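Local coordinates for protein malyl-CoA lyase/beta-methylmalyl-CoA lyase (Methylobacterium extorquens, PDB 5UGR) that belongs to the HpcH/HpaI aldolase/citrate lyase family, folds as a TIM barrel and binds a magnesium ion in an assembly of six copies, at residues A[75-80]-A[114-119]; A[91-94]-A[98-101]; A[149-154]-A[159-164]. All blocks are in the same frame, centred on the assembly; numbering follows the deposited sequence.

Contact 1: A[75-80]-A[114-119]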
ATOM      1  N   ILE A  75      16.193 -17.379  23.303  1.00 14.24           N
ATOM      2  CA  ILE A  75      17.228 -17.901  22.415  1.00 13.13           C
ATOM      3  C   ILE A  75      17.331 -16.988  21.193  1.00 13.42           C
ATOM      4  O   ILE A  75      16.302 -16.471  20.709  1.00 14.03           O
ATOM      5  CB  ILE A  75      16.938 -19.327  21.943  1.00 13.75           C
ATOM      6  CG1 ILE A  75      15.522 -19.493  21.301  1.00 14.45           C
ATOM      7  CG2 ILE A  75      17.133 -20.320  23.076  1.00 16.34           C
ATOM      8  CD1 ILE A  75      15.131 -20.841  20.750  1.00 15.40           C
ATOM      9  N   ARG A  76      18.573 -16.786  20.733  1.00 13.38           N
ATOM     10  CA  ARG A  76      18.796 -16.129  19.436  1.00 13.24           C
ATOM     11  C   ARG A  76      18.972 -17.272  18.423  1.00 13.32           C
ATOM     12  O   ARG A  76      19.963 -18.007  18.435  1.00 14.49           O
ATOM     13  CB  ARG A  76      19.931 -15.168  19.386  1.00 13.30           C
ATOM     14  CG  ARG A  76      20.066 -14.542  17.977  1.00 14.33           C
ATOM     15  CD  ARG A  76      21.004 -13.363  17.891  1.00 14.58           C
ATOM     16  NE  ARG A  76      22.400 -13.671  18.257  1.00 13.42           N
ATOM     17  CZ  ARG A  76      23.375 -12.767  18.304  1.00 12.93           C
ATOM     18  NH1 ARG A  76      23.112 -11.504  17.967  1.00 14.88           N
ATOM     19  NH2 ARG A  76      24.596 -13.049  18.773  1.00 16.82           N
ATOM     20  N   ILE A  77      17.904 -17.487  17.641  1.00 13.68           N
ATOM     21  CA  ILE A  77      17.908 -18.483  16.590  1.00 13.32           C
ATOM     22  C   ILE A  77      18.772 -18.084  15.420  1.00 14.29           C
ATOM     23  O   ILE A  77      19.153 -16.937  15.289  1.00 13.90           O
ATOM     24  CB  ILE A  77      16.489 -18.870  16.115  1.00 13.62           C
ATOM     25  CG1 ILE A  77      15.747 -17.649  15.513  1.00 13.17           C
ATOM     26  CG2 ILE A  77      15.685 -19.408  17.283  1.00 14.12           C
ATOM     27  CD1 ILE A  77      14.396 -17.986  14.969  1.00 13.86           C
ATOM     28  N   ASN A  78      19.097 -19.074  14.588  1.00 13.64           N
ATOM     29  CA  ASN A  78      19.832 -18.786  13.371  1.00 14.08           C
ATOM     30  C   ASN A  78      18.996 -17.987  12.373  1.00 13.07           C
ATOM     31  O   ASN A  78      17.747 -17.902  12.476  1.00 13.85           O
ATOM     32  CB  ASN A  78      20.399 -20.084  12.792  1.00 13.62           C
ATOM     33  CG  ASN A  78      21.680 -20.460  13.487  1.00 15.45           C
ATOM     34  OD1 ASN A  78      22.763 -19.868  13.221  1.00 15.93           O
ATOM     35  ND2 ASN A  78      21.576 -21.376  14.457  1.00 16.24           N
ATOM     36  N   GLY A  79      19.685 -17.434  11.399  1.00 13.16           N
ATOM     37  CA  GLY A  79      19.017 -16.606  10.382  1.00 13.52           C
ATOM     38  C   GLY A  79      18.060 -17.398   9.496  1.00 13.50           C
ATOM     39  O   GLY A  79      18.216 -18.606   9.270  1.00 14.25           O
ATOM     40  N   LEU A  80      17.006 -16.729   9.051  1.00 12.69           N
ATOM     41  CA  LEU A  80      15.993 -17.360   8.201  1.00 12.30           C
ATOM     42  C   LEU A  80      16.568 -17.834   6.874  1.00 12.65           C
ATOM     43  O   LEU A  80      15.955 -18.642   6.182  1.00 13.35           O
ATOM     44  CB  LEU A  80      14.785 -16.429   7.956  1.00 13.65           C
ATOM     45  CG  LEU A  80      13.705 -16.433   9.074  1.00 13.23           C
ATOM     46  CD1 LEU A  80      14.258 -15.787  10.346  1.00 15.76           C
ATOM     47  CD2 LEU A  80      12.466 -15.666   8.600  1.00 14.42           C
ATOM     48  N   TYR A 114       6.204 -13.158  10.680  1.00 11.30           N
ATOM     49  CA  TYR A 114       5.052 -14.016  10.435  1.00 11.02           C
ATOM     50  C   TYR A 114       5.490 -15.472  10.348  1.00 11.32           C
ATOM     51  O   TYR A 114       4.844 -16.378  10.902  1.00 12.58           O
ATOM     52  CB  TYR A 114       4.286 -13.536   9.213  1.00 11.67           C
ATOM     53  CG  TYR A 114       2.929 -14.083   8.917  1.00 11.04           C
ATOM     54  CD1 TYR A 114       2.754 -15.327   8.313  1.00 11.21           C
ATOM     55  CD2 TYR A 114       1.770 -13.336   9.245  1.00 12.09           C
ATOM     56  CE1 TYR A 114       1.487 -15.785   7.918  1.00 11.10           C
ATOM     57  CE2 TYR A 114       0.521 -13.791   8.872  1.00 11.67           C
ATOM     58  CZ  TYR A 114       0.359 -14.994   8.201  1.00 11.65           C
ATOM     59  OH  TYR A 114      -0.897 -15.416   7.842  1.00 11.29           O
ATOM     60  N   ALA A 115       6.550 -15.718   9.589  1.00 10.97           N
ATOM     61  CA  ALA A 115       7.020 -17.096   9.411  1.00 11.97           C
ATOM     62  C   ALA A 115       7.344 -17.772  10.713  1.00 11.75           C
ATOM     63  O   ALA A 115       7.007 -18.967  10.883  1.00 13.54           O
ATOM     64  CB  ALA A 115       8.195 -17.131   8.447  1.00 12.81           C
ATOM     65  N   ILE A 116       8.041 -17.047  11.598  1.00 11.43           N
ATOM     66  CA  ILE A 116       8.399 -17.624  12.899  1.00 11.79           C
ATOM     67  C   ILE A 116       7.161 -17.773  13.771  1.00 12.14           C
ATOM     68  O   ILE A 116       7.065 -18.717  14.572  1.00 13.60           O
ATOM     69  CB  ILE A 116       9.526 -16.818  13.571  1.00 13.18           C
ATOM     70  CG1 ILE A 116      10.689 -16.609  12.600  1.00 14.30           C
ATOM     71  CG2 ILE A 116      10.013 -17.508  14.859  1.00 14.40           C
ATOM     72  CD1 ILE A 116      11.193 -17.792  11.861  1.00 15.97           C
ATOM     73  N   ASP A 117       6.201 -16.862  13.632  1.00 11.60           N
ATOM     74  CA  ASP A 117       4.936 -16.950  14.382  1.00 11.75           C
ATOM     75  C   ASP A 117       4.162 -18.245  13.970  1.00 13.27           C
ATOM     76  O   ASP A 117       3.702 -18.972  14.854  1.00 13.43           O
ATOM     77  CB  ASP A 117       4.151 -15.671  14.123  1.00 12.16           C
ATOM     78  CG  ASP A 117       3.147 -15.313  15.178  1.00 13.16           C
ATOM     79  OD1 ASP A 117       2.856 -16.142  16.071  1.00 14.03           O
ATOM     80  OD2 ASP A 117       2.570 -14.192  15.046  1.00 14.31           O
ATOM     81  N   VAL A 118       4.095 -18.564  12.669  1.00 12.39           N
ATOM     82  CA  VAL A 118       3.437 -19.765  12.213  1.00 12.17           C
ATOM     83  C   VAL A 118       4.080 -20.985  12.918  1.00 12.53           C
ATOM     84  O   VAL A 118       3.367 -21.801  13.522  1.00 13.07           O
ATOM     85  CB  VAL A 118       3.536 -19.904  10.701  1.00 12.73           C
ATOM     86  CG1 VAL A 118       3.030 -21.263  10.264  1.00 15.13           C
ATOM     87  CG2 VAL A 118       2.712 -18.795   9.987  1.00 12.87           C
ATOM     88  N   LEU A 119       5.401 -21.108  12.808  1.00 12.95           N
ATOM     89  CA  LEU A 119       6.096 -22.307  13.302  1.00 13.78           C
ATOM     90  C   LEU A 119       5.938 -22.405  14.808  1.00 15.34           C
ATOM     91  O   LEU A 119       5.632 -23.503  15.345  1.00 14.23           O
ATOM     92  CB  LEU A 119       7.541 -22.256  12.827  1.00 14.36           C
ATOM     93  CG  LEU A 119       8.419 -23.448  13.229  1.00 16.49           C
ATOM     94  CD1 LEU A 119       7.833 -24.773  12.708  1.00 16.81           C
ATOM     95  CD2 LEU A 119       9.815 -23.243  12.690  1.00 16.83           C
TER
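L80 and I116 reach toward each other tip to tip, the closer of the two apolar contacts between segments 75-80 and 114-119. The methyl I116 CD1 faces the forked end of the leucine: it lies 4.0 Å from L80 CD1, 4.0 Å from L80 CG and 4.1 Å from L80 CD2. In I116 the CG1 branch lies beside the backbone N (chi1 -50°), and this branch carries CD1 to the leucine, while CG2 serves a second residue. That second apolar contact is looser, with I77 CD1 4.4 Å from I116 CG2. All three residues are buried, yet the two segments hide only 142 Å² between them, and their closest CA atoms, those of L80 and I116, stay 8.9 Å apart.

Polar bonding runs to other partners. The backbone of I77 bonds to L103 of the adjacent barrel strand, and L80 O accepts from Q122 NE2 of a second subunit. The arrangement is TIM-barrel packing of the segment after a strand against an outer helix, with the I77 side chain about 11 Å from the bound magnesium ion. M85 of helix 85-95 touches all three residues, I104 of strand 101-104 meets L80 and I116, and F135 of strand 134-139 adds to the packing on I116.

Contact 2: A[91-94]-A[98-101]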
ATOM      1  N   ASP A  91      13.302 -27.997  17.880  1.00 17.05           N
ATOM      2  CA  ASP A  91      13.870 -28.825  18.969  1.00 17.05           C
ATOM      3  C   ASP A  91      13.736 -28.128  20.328  1.00 17.54           C
ATOM      4  O   ASP A  91      13.377 -28.743  21.327  1.00 19.20           O
ATOM      5  CB  ASP A  91      15.315 -29.188  18.715  1.00 19.31           C
ATOM      6  CG  ASP A  91      15.505 -30.130  17.578  1.00 20.88           C
ATOM      7  OD1 ASP A  91      14.521 -30.598  16.980  1.00 23.33           O
ATOM      8  OD2 ASP A  91      16.685 -30.521  17.374  1.00 23.43           O
ATOM      9  N   ILE A  92      14.014 -26.831  20.369  1.00 15.26           N
ATOM     10  CA  ILE A  92      14.007 -26.125  21.648  1.00 16.90           C
ATOM     11  C   ILE A  92      12.609 -25.837  22.112  1.00 17.87           C
ATOM     12  O   ILE A  92      12.317 -26.033  23.318  1.00 16.97           O
ATOM     13  CB  ILE A  92      14.910 -24.879  21.645  1.00 16.53           C
ATOM     14  CG1 ILE A  92      16.336 -25.267  21.301  1.00 18.10           C
ATOM     15  CG2 ILE A  92      14.816 -24.110  22.952  1.00 17.39           C
ATOM     16  CD1 ILE A  92      17.296 -24.152  20.886  1.00 17.61           C
ATOM     17  N   VAL A  93      11.712 -25.369  21.211  1.00 15.97           N
ATOM     18  CA  VAL A  93      10.385 -25.072  21.685  1.00 16.35           C
ATOM     19  C   VAL A  93       9.681 -26.380  22.113  1.00 17.57           C
ATOM     20  O   VAL A  93       8.965 -26.400  23.146  1.00 18.49           O
ATOM     21  CB  VAL A  93       9.545 -24.236  20.687  1.00 15.92           C
ATOM     22  CG1 VAL A  93       8.143 -23.976  21.192  1.00 17.83           C
ATOM     23  CG2 VAL A  93      10.247 -22.907  20.381  1.00 17.17           C
ATOM     24  N   GLU A  94       9.916 -27.471  21.404  1.00 16.17           N
ATOM     25  CA  GLU A  94       9.295 -28.748  21.820  1.00 17.86           C
ATOM     26  C   GLU A  94       9.749 -29.166  23.203  1.00 20.38           C
ATOM     27  O   GLU A  94       8.932 -29.632  23.989  1.00 22.36           O
ATOM     28  CB  GLU A  94       9.577 -29.852  20.796  1.00 17.95           C
ATOM     29  CG  GLU A  94       8.715 -29.792  19.547  1.00 18.58           C
ATOM     30  CD  GLU A  94       8.943 -30.952  18.587  1.00 20.99           C
ATOM     31  OE1 GLU A  94       9.830 -31.806  18.817  1.00 22.21           O
ATOM     32  OE2 GLU A  94       8.166 -31.016  17.598  1.00 20.52           O
ATOM     33  N   ARG A  98      10.563 -23.806  29.824  1.00 19.23           N
ATOM     34  CA  ARG A  98      11.167 -22.634  30.490  1.00 18.33           C
ATOM     35  C   ARG A  98      11.396 -21.457  29.561  1.00 17.36           C
ATOM     36  O   ARG A  98      11.464 -20.327  29.992  1.00 19.25           O
ATOM     37  CB  ARG A  98      12.447 -23.015  31.238  1.00 20.21           C
ATOM     38  CG  ARG A  98      13.153 -21.890  31.998  1.00 20.65           C
ATOM     39  CD  ARG A  98      12.259 -21.344  33.074  1.00 21.53           C
ATOM     40  NE  ARG A  98      12.793 -20.220  33.811  1.00 23.35           N
ATOM     41  CZ  ARG A  98      12.739 -18.956  33.356  1.00 20.22           C
ATOM     42  NH1 ARG A  98      12.278 -18.700  32.127  1.00 19.58           N
ATOM     43  NH2 ARG A  98      13.195 -17.959  34.117  1.00 21.54           N
ATOM     44  N   LEU A  99      11.564 -21.734  28.271  1.00 16.16           N
ATOM     45  CA  LEU A  99      11.797 -20.651  27.314  1.00 15.93           C
ATOM     46  C   LEU A  99      10.653 -19.650  27.365  1.00 13.94           C
ATOM     47  O   LEU A  99       9.479 -20.016  27.273  1.00 16.98           O
ATOM     48  CB  LEU A  99      11.956 -21.236  25.917  1.00 15.72           C
ATOM     49  CG  LEU A  99      12.407 -20.243  24.862  1.00 14.58           C
ATOM     50  CD1 LEU A  99      13.796 -19.692  25.100  1.00 16.28           C
ATOM     51  CD2 LEU A  99      12.257 -20.856  23.468  1.00 16.98           C
ATOM     52  N   ASP A 100      11.043 -18.358  27.418  1.00 14.84           N
ATOM     53  CA  ASP A 100      10.085 -17.278  27.399  1.00 13.57           C
ATOM     54  C   ASP A 100       9.925 -16.586  26.020  1.00 14.60           C
ATOM     55  O   ASP A 100       8.805 -16.165  25.660  1.00 14.86           O
ATOM     56  CB  ASP A 100      10.451 -16.206  28.420  1.00 14.58           C
ATOM     57  CG  ASP A 100      10.450 -16.733  29.865  1.00 15.47           C
ATOM     58  OD1 ASP A 100       9.404 -17.331  30.262  1.00 16.38           O
ATOM     59  OD2 ASP A 100      11.481 -16.520  30.542  1.00 16.76           O
ATOM     60  N   MET A 101      11.048 -16.454  25.298  1.00 13.71           N
ATOM     61  CA  MET A 101      11.044 -15.631  24.098  1.00 13.73           C
ATOM     62  C   MET A 101      12.017 -16.156  23.067  1.00 13.39           C
ATOM     63  O   MET A 101      12.957 -16.889  23.393  1.00 14.26           O
ATOM     64  CB  MET A 101      11.432 -14.185  24.436  1.00 14.13           C
ATOM     65  CG  MET A 101      10.405 -13.447  25.343  1.00 16.45           C
ATOM     66  SD  MET A 101      10.787 -11.691  25.547  1.00 17.17           S
ATOM     67  CE  MET A 101      10.374 -11.130  23.884  1.00 16.81           C
TER
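L99 carries the contact by packing on I92 and V93, and the flat groups that flank it are the guanidinium of R98 and the carboxylate of D100. All lie in the return from helix 85-95 to strand 101-104 of the TIM barrel. The edge of the guanidinium, almost in its own plane, is turned to D100 OD2; R98 NH1 and D100 OD2 are 2.8 Å apart in a salt bridge whose N-H...O angle is 147°. The carboxylate is met less squarely, because NH1 stands above its plane, 38° out of it. The guanidinium is gripped further by R98 NH2, which bonds to the carbonyls of G69 and K71. D100 OD2 also accepts from the backbone N of M73, and D100 OD1 pairs with K131, so both carboxylate oxygens have cationic partners, which would be expected to favour the ionised form.

Between the ion-paired residues, L99 directs its CB toward the helix. Its CG is anti to the backbone N (chi1 -171°), which sends the branched end between the helix and the barrel wall. There the I92 and L99 side chains cross at about a right angle. The helix residue I92 also touches I75 of strand 72-76 and I60 and L63 of helix 52-65, while V93 touches I123 of helix 110-127. One methyl, L99 CD2, makes both closest approaches, lying 4.2 Å from I92 CG2 and 4.2 Å from V93 CG2.

Contact 3: A[149-154]-A[159-164]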
ATOM      1  N   GLU A 149       9.222   0.253  10.584  1.00 12.12           N
ATOM      2  CA  GLU A 149       7.892   0.600  11.020  0.50 11.70           C
ATOM      3  C   GLU A 149       6.903  -0.516  10.720  1.00 12.55           C
ATOM      4  O   GLU A 149       6.039  -0.841  11.539  1.00 14.91           O
ATOM      5  CB  GLU A 149       7.431   1.905  10.363  0.50 11.17           C
ATOM      6  CG  GLU A 149       8.308   3.102  10.677  0.50 10.38           C
ATOM      7  CD  GLU A 149       9.533   3.284   9.779  0.50 10.89           C
ATOM      8  OE1 GLU A 149       9.822   2.490   8.741  0.50  9.23           O
ATOM      9  OE2 GLU A 149      10.233   4.282  10.165  0.50 10.18           O
ATOM     10  N   ALA A 150       7.020  -1.116   9.532  1.00 11.70           N
ATOM     11  CA  ALA A 150       6.221  -2.272   9.181  1.00 12.64           C
ATOM     12  C   ALA A 150       6.524  -3.503  10.013  1.00 12.42           C
ATOM     13  O   ALA A 150       5.596  -4.252  10.417  1.00 14.11           O
ATOM     14  CB  ALA A 150       6.363  -2.591   7.666  1.00 14.37           C
ATOM     15  N   ILE A 151       7.787  -3.700  10.312  1.00 11.15           N
ATOM     16  CA  ILE A 151       8.143  -4.850  11.179  1.00 11.07           C
ATOM     17  C   ILE A 151       7.501  -4.702  12.546  1.00 11.66           C
ATOM     18  O   ILE A 151       7.108  -5.681  13.176  1.00 12.59           O
ATOM     19  CB  ILE A 151       9.693  -4.989  11.260  1.00 11.75           C
ATOM     20  CG1 ILE A 151      10.267  -5.419   9.890  1.00 12.83           C
ATOM     21  CG2 ILE A 151      10.110  -5.958  12.354  1.00 13.43           C
ATOM     22  CD1 ILE A 151      11.758  -5.175   9.737  1.00 13.97           C
ATOM     23  N   ALA A 152       7.362  -3.458  13.028  1.00 11.81           N
ATOM     24  CA  ALA A 152       6.852  -3.255  14.370  1.00 12.04           C
ATOM     25  C   ALA A 152       5.421  -3.758  14.605  1.00 13.29           C
ATOM     26  O   ALA A 152       5.054  -3.971  15.757  1.00 14.78           O
ATOM     27  CB  ALA A 152       6.910  -1.761  14.722  1.00 13.44           C
ATOM     28  N   THR A 153       4.634  -3.906  13.548  1.00 11.74           N
ATOM     29  CA  THR A 153       3.276  -4.385  13.616  1.00 12.38           C
ATOM     30  C   THR A 153       3.075  -5.799  13.072  1.00 12.19           C
ATOM     31  O   THR A 153       1.959  -6.192  12.710  1.00 16.05           O
ATOM     32  CB  THR A 153       2.270  -3.407  13.007  1.00 14.17           C
ATOM     33  OG1 THR A 153       2.539  -3.258  11.622  1.00 15.55           O
ATOM     34  CG2 THR A 153       2.293  -2.047  13.738  1.00 18.10           C
ATOM     35  N   SER A 154       4.151  -6.584  13.058  1.00 13.14           N
ATOM     36  CA  SER A 154       4.114  -7.857  12.338  1.00 12.28           C
ATOM     37  C   SER A 154       3.646  -9.073  13.114  1.00 12.60           C
ATOM     38  O   SER A 154       3.461 -10.118  12.471  1.00 13.96           O
ATOM     39  CB  SER A 154       5.515  -8.139  11.801  1.00 12.75           C
ATOM     40  OG  SER A 154       6.488  -8.270  12.814  1.00 13.86           O
ATOM     41  N   GLU A 159       7.343  -8.016  21.142  1.00 11.68           N
ATOM     42  CA  GLU A 159       7.513  -7.215  22.342  1.00 12.68           C
ATOM     43  C   GLU A 159       8.607  -6.167  22.327  1.00 11.56           C
ATOM     44  O   GLU A 159       8.521  -5.204  23.107  1.00 13.82           O
ATOM     45  CB  GLU A 159       7.804  -8.088  23.574  1.00 13.61           C
ATOM     46  CG  GLU A 159       6.795  -9.177  23.829  1.00 13.77           C
ATOM     47  CD  GLU A 159       7.106  -9.980  25.103  1.00 14.30           C
ATOM     48  OE1 GLU A 159       6.589 -11.130  25.185  1.00 16.48           O
ATOM     49  OE2 GLU A 159       7.857  -9.452  25.972  1.00 15.30           O
ATOM     50  N   ALA A 160       9.616  -6.311  21.472  1.00 11.98           N
ATOM     51  CA  ALA A 160      10.860  -5.535  21.636  1.00 12.12           C
ATOM     52  C   ALA A 160      11.660  -5.593  20.347  1.00 13.41           C
ATOM     53  O   ALA A 160      11.554  -6.566  19.589  1.00 12.91           O
ATOM     54  CB  ALA A 160      11.681  -6.129  22.767  1.00 12.82           C
ATOM     55  N   MET A 161      12.476  -4.558  20.136  1.00 12.54           N
ATOM     56  CA  MET A 161      13.445  -4.537  19.038  0.50 12.22           C
ATOM     57  C   MET A 161      14.799  -4.161  19.626  1.00 13.07           C
ATOM     58  O   MET A 161      14.872  -3.226  20.449  1.00 13.52           O
ATOM     59  CB  MET A 161      13.074  -3.515  17.940  0.50 12.46           C
ATOM     60  CG  MET A 161      11.615  -3.469  17.531  0.50 15.10           C
ATOM     61  SD  MET A 161      11.239  -2.306  16.174  0.50 18.22           S
ATOM     62  CE  MET A 161      10.695  -3.578  15.066  0.50 14.71           C
ATOM     63  N   SER A 162      15.841  -4.895  19.183  1.00 12.23           N
ATOM     64  CA  SER A 162      17.201  -4.544  19.537  1.00 12.54           C
ATOM     65  C   SER A 162      17.924  -3.962  18.323  1.00 11.26           C
ATOM     66  O   SER A 162      17.802  -4.518  17.234  1.00 12.72           O
ATOM     67  CB  SER A 162      17.993  -5.757  20.010  1.00 13.44           C
ATOM     68  OG  SER A 162      17.653  -6.164  21.342  1.00 13.21           O
ATOM     69  N   PHE A 163      18.690  -2.865  18.561  1.00 12.46           N
ATOM     70  CA  PHE A 163      19.533  -2.258  17.541  1.00 12.77           C
ATOM     71  C   PHE A 163      20.868  -2.953  17.529  1.00 12.18           C
ATOM     72  O   PHE A 163      21.713  -2.736  18.401  1.00 13.18           O
ATOM     73  CB  PHE A 163      19.638  -0.782  17.764  1.00 13.66           C
ATOM     74  CG  PHE A 163      20.598  -0.110  16.859  1.00 11.88           C
ATOM     75  CD1 PHE A 163      20.503  -0.299  15.498  1.00 14.48           C
ATOM     76  CD2 PHE A 163      21.676   0.636  17.377  1.00 12.94           C
ATOM     77  CE1 PHE A 163      21.446   0.295  14.649  1.00 13.60           C
ATOM     78  CE2 PHE A 163      22.590   1.251  16.520  1.00 14.95           C
ATOM     79  CZ  PHE A 163      22.489   1.051  15.181  1.00 13.48           C
ATOM     80  N   GLY A 164      21.083  -3.786  16.494  1.00 13.18           N
ATOM     81  CA  GLY A 164      22.341  -4.525  16.350  1.00 12.85           C
ATOM     82  C   GLY A 164      23.394  -3.683  15.688  1.00 12.46           C
ATOM     83  O   GLY A 164      23.633  -3.792  14.472  1.00 13.53           O
TER
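M161 reaches from strand 158-163 to I151 and A152, and the contacts described hold for one of its two modelled conformers. CB points toward the 149-154 segment. CG lies beside the backbone N (chi1 -43°), and the chain then runs extended to SD. The torsion about CG-SD (chi3 117°) turns CE out of the extended line and onto I151 and A152. Of the side-chain atoms of M161, CE alone comes within 4.2 Å of segment 149-154; CB, CG and SD stay farther off. This terminal methyl is 3.7 Å from I151 CG2, 4.2 Å from I151 CB, 3.9 Å from A152 N and 4.2 Å from A152 CB. It therefore rests against both side chains and the backbone between them.

A152 lies within a type I beta turn from I151 to S154. Two donors of one residue grip I151 O: S154 N at 3.1 Å and S154 OG at 2.7 Å, the hydroxyl lying in the carbonyl plane on a lone pair. V137 of strand 134-139 and C217 of helix 207-220 also touch M161. Such packing of a barrel strand's outward side chain beneath the preceding helical turn is characteristic of the TIM-barrel layer between sheet and helices.

How the contacts relate
From the N terminus, segment 75-80 starts on the last residues of strand 72-76 and opens the loop that contact 1 closes on helix 110-127, with 33 residues between its segments. Contact 2 is nested inside that loop and joins helix 85-95 to the segment leading into strand 101-104. The two touch: I75 N lies 3.3 Å from M101 O, a probable hydrogen bond between adjacent barrel strands. Contact 3 follows in series, closing a short return from helix 148-151 to strand 158-163. It meets contact 2 where M101 CE lies 3.7 Å from E159 CD, but does not touch contact 1. No loops cross, and contact 3 alone has a touching residue, M161, on a barrel strand.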